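Local structure of diguanylate cyclase DosC (Escherichia coli, 4ZVA) at residues A26-Y38 against E57-I69. The protein probably senses oxygen through a haem-bound globin domain and, as a diguanylate cyclase, makes the second messenger cyclic-di-GMP. Residues are numbered along the deposited sequence; the frame is centred on the assembly and turned at random.
Sequences AVAHAHYLSIEFY and ERQLKSAMERWII. With HEM (protoporphyrin IX containing Fe), chain C.
The Tyr38 ring carries Glu57 CG on one face, 3.8 Å from its centroid, with the methyl Leu60 CD2 in plane at the edge; the carboxylate of Glu57 lies only 17° from parallel with that ring. Phe37 repeats the pattern one residue earlier: Met64 CE sits over its centre and Met64 SD over the same face, a Met-aromatic contact, while a haem meso carbon, CHC, meets its edge. Phe37 and Met64, with Leu60, thus illustrate how a globin-fold sensor, here of the protoglobin family, builds a haem pocket from crossed helices, Tyr38 belonging to the helix packing beside it: segments 26-38 and 57-69 run at 134° with axes 8.4 Å apart. Bends at chi2 and chi3 curl the Met64 chain so that SD touches both the Phe37 face and the porphyrin, 3.5 Å from HEM C3C. Trp67 faces the haem rather than helix 26-38, one indole face lying against the vinyl carbon CBC while NE1 bonds Gln86; replacing it with an alanine would probably leave that vinyl without its flat cover and Gln86 without its indole partner. Farther along, small Ala30 permits close approach, its CA 4.9 Å from Glu65 CA and its CB 3.9 Å from Ile69 CG1. Leu33 CB packs on Ile68 CD1, with Ile113 of helix 100-119 also touching Leu33. Toward the polar margin, Lys61 extends across Tyr38, and its NZ forms a salt bridge within its own helix to the anti lone pair of Glu57 OE2, likely to offset the carboxylate's charge. His31 ND1 donates to Glu65 OE2 at 2.8 Å, nearly straight at 163° and within the imidazole plane, but reaches the oxygen from above the carboxylate plane. A water donates to that same OE2 and to Ser34 OG, whose own proton goes to His31 O, 2.9 Å from OG.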
loop_
_atom_site.group_PDB
_atom_site.type_symbol
_atom_site.label_atom_id
_atom_site.label_comp_id
_atom_site.label_asym_id
_atom_site.label_seq_id
_atom_site.Cartn_x
_atom_site.Cartn_y
_atom_site.Cartn_z
ATOM N N ALA A 26 -13.969 10.375 2.430
ATOM C CA ALA A 26 -13.143 11.113 1.484
ATOM C C ALA A 26 -13.566 12.578 1.369
ATOM O O ALA A 26 -12.755 13.477 1.566
ATOM C CB ALA A 26 -13.187 10.441 0.117
ATOM N N VAL A 27 -14.829 12.815 1.037
ATOM C CA VAL A 27 -15.324 14.181 0.857
ATOM C C VAL A 27 -15.227 14.995 2.148
ATOM O O VAL A 27 -14.780 16.138 2.132
ATOM C CB VAL A 27 -16.778 14.182 0.350
ATOM C CG1 VAL A 27 -17.295 15.611 0.179
ATOM C CG2 VAL A 27 -16.874 13.426 -0.966
ATOM N N ALA A 28 -15.606 14.387 3.269
ATOM C CA ALA A 28 -15.640 15.094 4.550
ATOM C C ALA A 28 -14.246 15.453 5.055
ATOM O O ALA A 28 -14.079 16.425 5.789
ATOM C CB ALA A 28 -16.377 14.265 5.597
ATOM N N HIS A 29 -13.243 14.671 4.672
ATOM C CA HIS A 29 -11.921 14.835 5.267
ATOM C C HIS A 29 -10.806 15.077 4.251
ATOM O O HIS A 29 -9.636 15.133 4.626
ATOM C CB HIS A 29 -11.585 13.619 6.134
ATOM C CG HIS A 29 -12.533 13.416 7.275
ATOM N ND1 HIS A 29 -13.592 12.537 7.217
ATOM C CD2 HIS A 29 -12.598 14.002 8.495
ATOM C CE1 HIS A 29 -14.259 12.577 8.357
ATOM N NE2 HIS A 29 -13.677 13.458 9.149
ATOM N N ALA A 30 -11.162 15.219 2.976
ATOM C CA ALA A 30 -10.166 15.468 1.930
ATOM C C ALA A 30 -9.323 16.701 2.232
ATOM O O ALA A 30 -8.120 16.716 1.974
ATOM C CB ALA A 30 -10.837 15.627 0.573
ATOM N N HIS A 31 -9.958 17.729 2.789
ATOM C CA HIS A 31 -9.262 18.965 3.118
ATOM C C HIS A 31 -8.180 18.721 4.168
ATOM O O HIS A 31 -7.022 19.089 3.968
ATOM C CB HIS A 31 -10.253 20.023 3.612
ATOM C CG HIS A 31 -9.636 21.367 3.850
ATOM N ND1 HIS A 31 -9.013 22.089 2.853
ATOM C CD2 HIS A 31 -9.552 22.123 4.969
ATOM C CE1 HIS A 31 -8.570 23.229 3.350
ATOM N NE2 HIS A 31 -8.883 23.275 4.632
ATOM N N TYR A 32 -8.560 18.087 5.273
ATOM C CA TYR A 32 -7.605 17.731 6.313
ATOM C C TYR A 32 -6.481 16.865 5.756
ATOM O O TYR A 32 -5.307 17.092 6.050
ATOM C CB TYR A 32 -8.295 16.986 7.463
ATOM C CG TYR A 32 -7.332 16.150 8.285
ATOM C CD1 TYR A 32 -6.528 16.734 9.254
ATOM C CD2 TYR A 32 -7.211 14.780 8.074
ATOM C CE1 TYR A 32 -5.639 15.982 9.997
ATOM C CE2 TYR A 32 -6.322 14.019 8.812
ATOM C CZ TYR A 32 -5.540 14.626 9.773
ATOM O OH TYR A 32 -4.656 13.873 10.513
ATOM N N LEU A 33 -6.855 15.874 4.953
ATOM C CA LEU A 33 -5.897 14.915 4.417
ATOM C C LEU A 33 -4.854 15.582 3.529
ATOM O O LEU A 33 -3.664 15.306 3.658
ATOM C CB LEU A 33 -6.627 13.818 3.638
ATOM C CG LEU A 33 -7.448 12.822 4.459
ATOM C CD1 LEU A 33 -8.256 11.917 3.549
ATOM C CD2 LEU A 33 -6.544 11.996 5.364
ATOM N N SER A 34 -5.294 16.475 2.647
ATOM C CA SER A 34 -4.376 17.147 1.733
ATOM C C SER A 34 -3.387 18.041 2.476
ATOM O O SER A 34 -2.216 18.128 2.106
ATOM C CB SER A 34 -5.154 17.970 0.700
ATOM O OG SER A 34 -5.854 19.039 1.314
ATOM N N ILE A 35 -3.861 18.693 3.532
ATOM C CA ILE A 35 -3.020 19.581 4.327
ATOM C C ILE A 35 -1.983 18.806 5.138
ATOM O O ILE A 35 -0.800 19.146 5.136
ATOM C CB ILE A 35 -3.873 20.439 5.277
ATOM C CG1 ILE A 35 -4.786 21.367 4.472
ATOM C CG2 ILE A 35 -2.990 21.239 6.225
ATOM C CD1 ILE A 35 -5.838 22.050 5.306
ATOM N N GLU A 36 -2.434 17.760 5.824
ATOM C CA GLU A 36 -1.547 16.930 6.634
ATOM C C GLU A 36 -0.552 16.171 5.754
ATOM O O GLU A 36 0.605 15.989 6.129
ATOM C CB GLU A 36 -2.362 15.960 7.495
ATOM C CG GLU A 36 -1.534 15.081 8.428
ATOM C CD GLU A 36 -0.888 15.852 9.572
ATOM O OE1 GLU A 36 -1.088 17.081 9.674
ATOM O OE2 GLU A 36 -0.175 15.219 10.380
ATOM N N PHE A 37 -1.019 15.725 4.592
ATOM C CA PHE A 37 -0.160 15.100 3.591
ATOM C C PHE A 37 1.008 16.010 3.235
ATOM O O PHE A 37 2.168 15.597 3.274
ATOM C CB PHE A 37 -0.970 14.766 2.334
ATOM C CG PHE A 37 -0.136 14.374 1.144
ATOM C CD1 PHE A 37 0.268 13.061 0.964
ATOM C CD2 PHE A 37 0.222 15.318 0.192
ATOM C CE1 PHE A 37 1.025 12.699 -0.136
ATOM C CE2 PHE A 37 0.981 14.963 -0.906
ATOM C CZ PHE A 37 1.383 13.650 -1.071
ATOM N N TYR A 38 0.687 17.256 2.902
ATOM C CA TYR A 38 1.687 18.239 2.507
ATOM C C TYR A 38 2.692 18.495 3.625
ATOM O O TYR A 38 3.891 18.599 3.378
ATOM C CB TYR A 38 1.016 19.552 2.093
ATOM C CG TYR A 38 1.969 20.556 1.481
ATOM C CD1 TYR A 38 2.286 20.506 0.130
ATOM C CD2 TYR A 38 2.558 21.547 2.256
ATOM C CE1 TYR A 38 3.160 21.419 -0.434
ATOM C CE2 TYR A 38 3.434 22.462 1.702
ATOM C CZ TYR A 38 3.732 22.393 0.357
ATOM O OH TYR A 38 4.603 23.302 -0.198
ATOM N N GLU A 57 2.293 24.808 -3.549
ATOM C CA GLU A 57 1.658 24.290 -2.340
ATOM C C GLU A 57 0.144 24.369 -2.429
ATOM O O GLU A 57 -0.569 23.392 -2.205
ATOM C CB GLU A 57 2.133 25.084 -1.125
ATOM C CG GLU A 57 1.319 24.843 0.124
ATOM C CD GLU A 57 1.806 25.665 1.295
ATOM O OE1 GLU A 57 2.837 26.353 1.149
ATOM O OE2 GLU A 57 1.151 25.630 2.356
ATOM N N ARG A 58 -0.324 25.555 -2.788
ATOM C CA ARG A 58 -1.737 25.862 -2.914
ATOM C C ARG A 58 -2.437 25.009 -3.971
ATOM O O ARG A 58 -3.531 24.497 -3.737
ATOM C CB ARG A 58 -1.871 27.351 -3.221
ATOM C CG ARG A 58 -3.265 27.915 -3.277
ATOM C CD ARG A 58 -3.143 29.407 -3.554
ATOM N NE ARG A 58 -4.403 30.048 -3.903
ATOM C CZ ARG A 58 -4.825 30.177 -5.155
ATOM N NH1 ARG A 58 -4.083 29.705 -6.148
ATOM N NH2 ARG A 58 -5.974 30.778 -5.420
ATOM N N GLN A 59 -1.805 24.859 -5.131
ATOM C CA GLN A 59 -2.376 24.066 -6.215
ATOM C C GLN A 59 -2.334 22.571 -5.913
ATOM O O GLN A 59 -3.256 21.835 -6.265
ATOM C CB GLN A 59 -1.659 24.354 -7.537
ATOM C CG GLN A 59 -1.970 25.726 -8.123
ATOM C CD GLN A 59 -1.326 25.938 -9.480
ATOM O OE1 GLN A 59 -0.249 25.407 -9.759
ATOM N NE2 GLN A 59 -1.983 26.717 -10.333
ATOM N N LEU A 60 -1.262 22.127 -5.262
ATOM C CA LEU A 60 -1.100 20.712 -4.933
ATOM C C LEU A 60 -2.131 20.262 -3.904
ATOM O O LEU A 60 -2.698 19.177 -4.021
ATOM C CB LEU A 60 0.312 20.435 -4.408
ATOM C CG LEU A 60 0.607 18.997 -3.967
ATOM C CD1 LEU A 60 0.364 18.007 -5.100
ATOM C CD2 LEU A 60 2.027 18.875 -3.436
ATOM N N LYS A 61 -2.368 21.099 -2.898
ATOM C CA LYS A 61 -3.347 20.787 -1.864
ATOM C C LYS A 61 -4.737 20.661 -2.475
ATOM O O LYS A 61 -5.487 19.741 -2.149
ATOM C CB LYS A 61 -3.339 21.858 -0.773
ATOM C CG LYS A 61 -2.117 21.815 0.128
ATOM C CD LYS A 61 -2.193 22.871 1.216
ATOM C CE LYS A 61 -1.001 22.783 2.154
ATOM N NZ LYS A 61 -1.063 23.807 3.231
ATOM N N SER A 62 -5.069 21.585 -3.370
ATOM C CA SER A 62 -6.348 21.554 -4.070
ATOM C C SER A 62 -6.446 20.338 -4.986
ATOM O O SER A 62 -7.505 19.721 -5.106
ATOM C CB SER A 62 -6.544 22.839 -4.879
ATOM O OG SER A 62 -7.716 22.766 -5.670
ATOM N N ALA A 63 -5.336 19.996 -5.630
ATOM C CA ALA A 63 -5.291 18.837 -6.515
ATOM C C ALA A 63 -5.448 17.538 -5.726
ATOM O O ALA A 63 -6.103 16.600 -6.183
ATOM C CB ALA A 63 -3.995 18.825 -7.306
ATOM N N MET A 64 -4.841 17.486 -4.545
ATOM C CA MET A 64 -4.913 16.295 -3.699
ATOM C C MET A 64 -6.334 16.028 -3.205
ATOM O O MET A 64 -6.768 14.879 -3.159
ATOM C CB MET A 64 -3.963 16.419 -2.506
ATOM C CG MET A 64 -2.509 16.097 -2.820
ATOM S SD MET A 64 -2.249 14.377 -3.314
ATOM C CE MET A 64 -3.084 13.501 -1.994
ATOM N N GLU A 65 -7.050 17.086 -2.828
ATOM C CA GLU A 65 -8.436 16.945 -2.390
ATOM C C GLU A 65 -9.287 16.292 -3.464
ATOM O O GLU A 65 -10.059 15.374 -3.193
ATOM C CB GLU A 65 -9.042 18.304 -2.039
ATOM C CG GLU A 65 -8.745 18.800 -0.649
ATOM C CD GLU A 65 -9.678 19.925 -0.241
ATOM O OE1 GLU A 65 -10.906 19.779 -0.431
ATOM O OE2 GLU A 65 -9.184 20.952 0.260
ATOM N N ARG A 66 -9.142 16.786 -4.688
ATOM C CA ARG A 66 -9.874 16.256 -5.826
ATOM C C ARG A 66 -9.474 14.808 -6.090
ATOM O O ARG A 66 -10.323 13.962 -6.366
ATOM C CB ARG A 66 -9.626 17.120 -7.062
ATOM C CG ARG A 66 -10.423 16.715 -8.289
ATOM C CD ARG A 66 -10.023 17.553 -9.495
ATOM N NE ARG A 66 -9.692 18.926 -9.115
ATOM C CZ ARG A 66 -8.478 19.459 -9.216
ATOM N NH1 ARG A 66 -7.473 18.743 -9.703
ATOM N NH2 ARG A 66 -8.270 20.714 -8.839
ATOM N N TRP A 67 -8.178 14.529 -5.995
ATOM C CA TRP A 67 -7.669 13.184 -6.242
ATOM C C TRP A 67 -8.253 12.183 -5.251
ATOM O O TRP A 67 -8.752 11.127 -5.641
ATOM C CB TRP A 67 -6.139 13.162 -6.161
ATOM C CG TRP A 67 -5.533 11.868 -6.631
ATOM C CD1 TRP A 67 -5.030 11.602 -7.871
ATOM C CD2 TRP A 67 -5.369 10.664 -5.867
ATOM N NE1 TRP A 67 -4.564 10.310 -7.929
ATOM C CE2 TRP A 67 -4.760 9.712 -6.712
ATOM C CE3 TRP A 67 -5.677 10.298 -4.551
ATOM C CZ2 TRP A 67 -4.452 8.420 -6.285
ATOM C CZ3 TRP A 67 -5.372 9.013 -4.129
ATOM C CH2 TRP A 67 -4.767 8.090 -4.994
ATOM N N ILE A 68 -8.182 12.526 -3.969
ATOM C CA ILE A 68 -8.668 11.657 -2.903
ATOM C C ILE A 68 -10.146 11.333 -3.079
ATOM O O ILE A 68 -10.551 10.175 -2.979
ATOM C CB ILE A 68 -8.438 12.293 -1.521
ATOM C CG1 ILE A 68 -6.939 12.361 -1.223
ATOM C CG2 ILE A 68 -9.156 11.503 -0.440
ATOM C CD1 ILE A 68 -6.587 13.216 -0.033
ATOM N N ILE A 69 -10.950 12.357 -3.355
ATOM C CA ILE A 69 -12.379 12.159 -3.559
ATOM C C ILE A 69 -12.655 11.300 -4.790
ATOM O O ILE A 69 -13.465 10.378 -4.733
ATOM C CB ILE A 69 -13.123 13.506 -3.704
ATOM C CG1 ILE A 69 -13.023 14.309 -2.407
ATOM C CG2 ILE A 69 -14.585 13.278 -4.064
ATOM C CD1 ILE A 69 -13.639 15.691 -2.492
HETATM C CHA HEM C . 1.150 17.538 -8.958
HETATM C CHB HEM C . 4.821 16.929 -5.847
HETATM C CHC HEM C . 2.929 12.662 -4.580
HETATM C CHD HEM C . -1.197 13.797 -6.845
HETATM C C1A HEM C . 2.286 17.778 -8.214
HETATM C C2A HEM C . 3.103 18.979 -8.222
HETATM C C3A HEM C . 4.108 18.799 -7.361
HETATM C C4A HEM C . 3.976 17.485 -6.779
HETATM C CMA HEM C . 5.227 19.811 -7.037
HETATM C CAA HEM C . 2.869 20.257 -9.056
HETATM C CBA HEM C . 1.508 20.855 -8.713
HETATM C CGA HEM C . 1.400 22.241 -9.283
HETATM O O1A HEM C . 2.451 22.919 -9.422
HETATM O O2A HEM C . 0.257 22.668 -9.587
HETATM C C1B HEM C . 4.619 15.729 -5.210
HETATM C C2B HEM C . 5.434 15.186 -4.142
HETATM C C3B HEM C . 4.909 13.997 -3.791
HETATM C C4B HEM C . 3.749 13.766 -4.628
HETATM C CMB HEM C . 6.676 15.912 -3.572
HETATM C CAB HEM C . 5.358 12.977 -2.712
HETATM C CBB HEM C . 6.372 13.163 -1.864
HETATM C C1C HEM C . 1.619 12.629 -5.002
HETATM C C2C HEM C . 0.616 11.660 -4.607
HETATM C C3C HEM C . -0.532 11.974 -5.240
HETATM C C4C HEM C . -0.278 13.153 -6.046
HETATM C CMC HEM C . 0.901 10.498 -3.626
HETATM C CAC HEM C . -1.920 11.287 -5.187
HETATM C CBC HEM C . -2.224 10.251 -4.397
HETATM C C1D HEM C . -0.964 14.905 -7.634
HETATM C C2D HEM C . -1.944 15.534 -8.493
HETATM C C3D HEM C . -1.210 16.711 -9.154
HETATM C C4D HEM C . 0.137 16.664 -8.631
HETATM C CMD HEM C . -3.416 15.104 -8.677
HETATM C CAD HEM C . -1.763 17.733 -10.174
HETATM C CBD HEM C . -2.216 17.004 -11.437
HETATM C CGD HEM C . -2.375 17.980 -12.573
HETATM O O1D HEM C . -2.980 17.599 -13.608
HETATM O O2D HEM C . -1.899 19.137 -12.447
HETATM N NA HEM C . 2.854 16.886 -7.323
HETATM N NB HEM C . 3.600 14.840 -5.482
HETATM N NC HEM C . 1.040 13.522 -5.878
HETATM N ND HEM C . 0.240 15.594 -7.747
HETATM FE FE HEM C . 2.022 15.069 -6.800
HETATM O O HOH W 1 -6.704 21.639 0.857
HETATM O O HOH W 2 0.196 21.706 5.062
#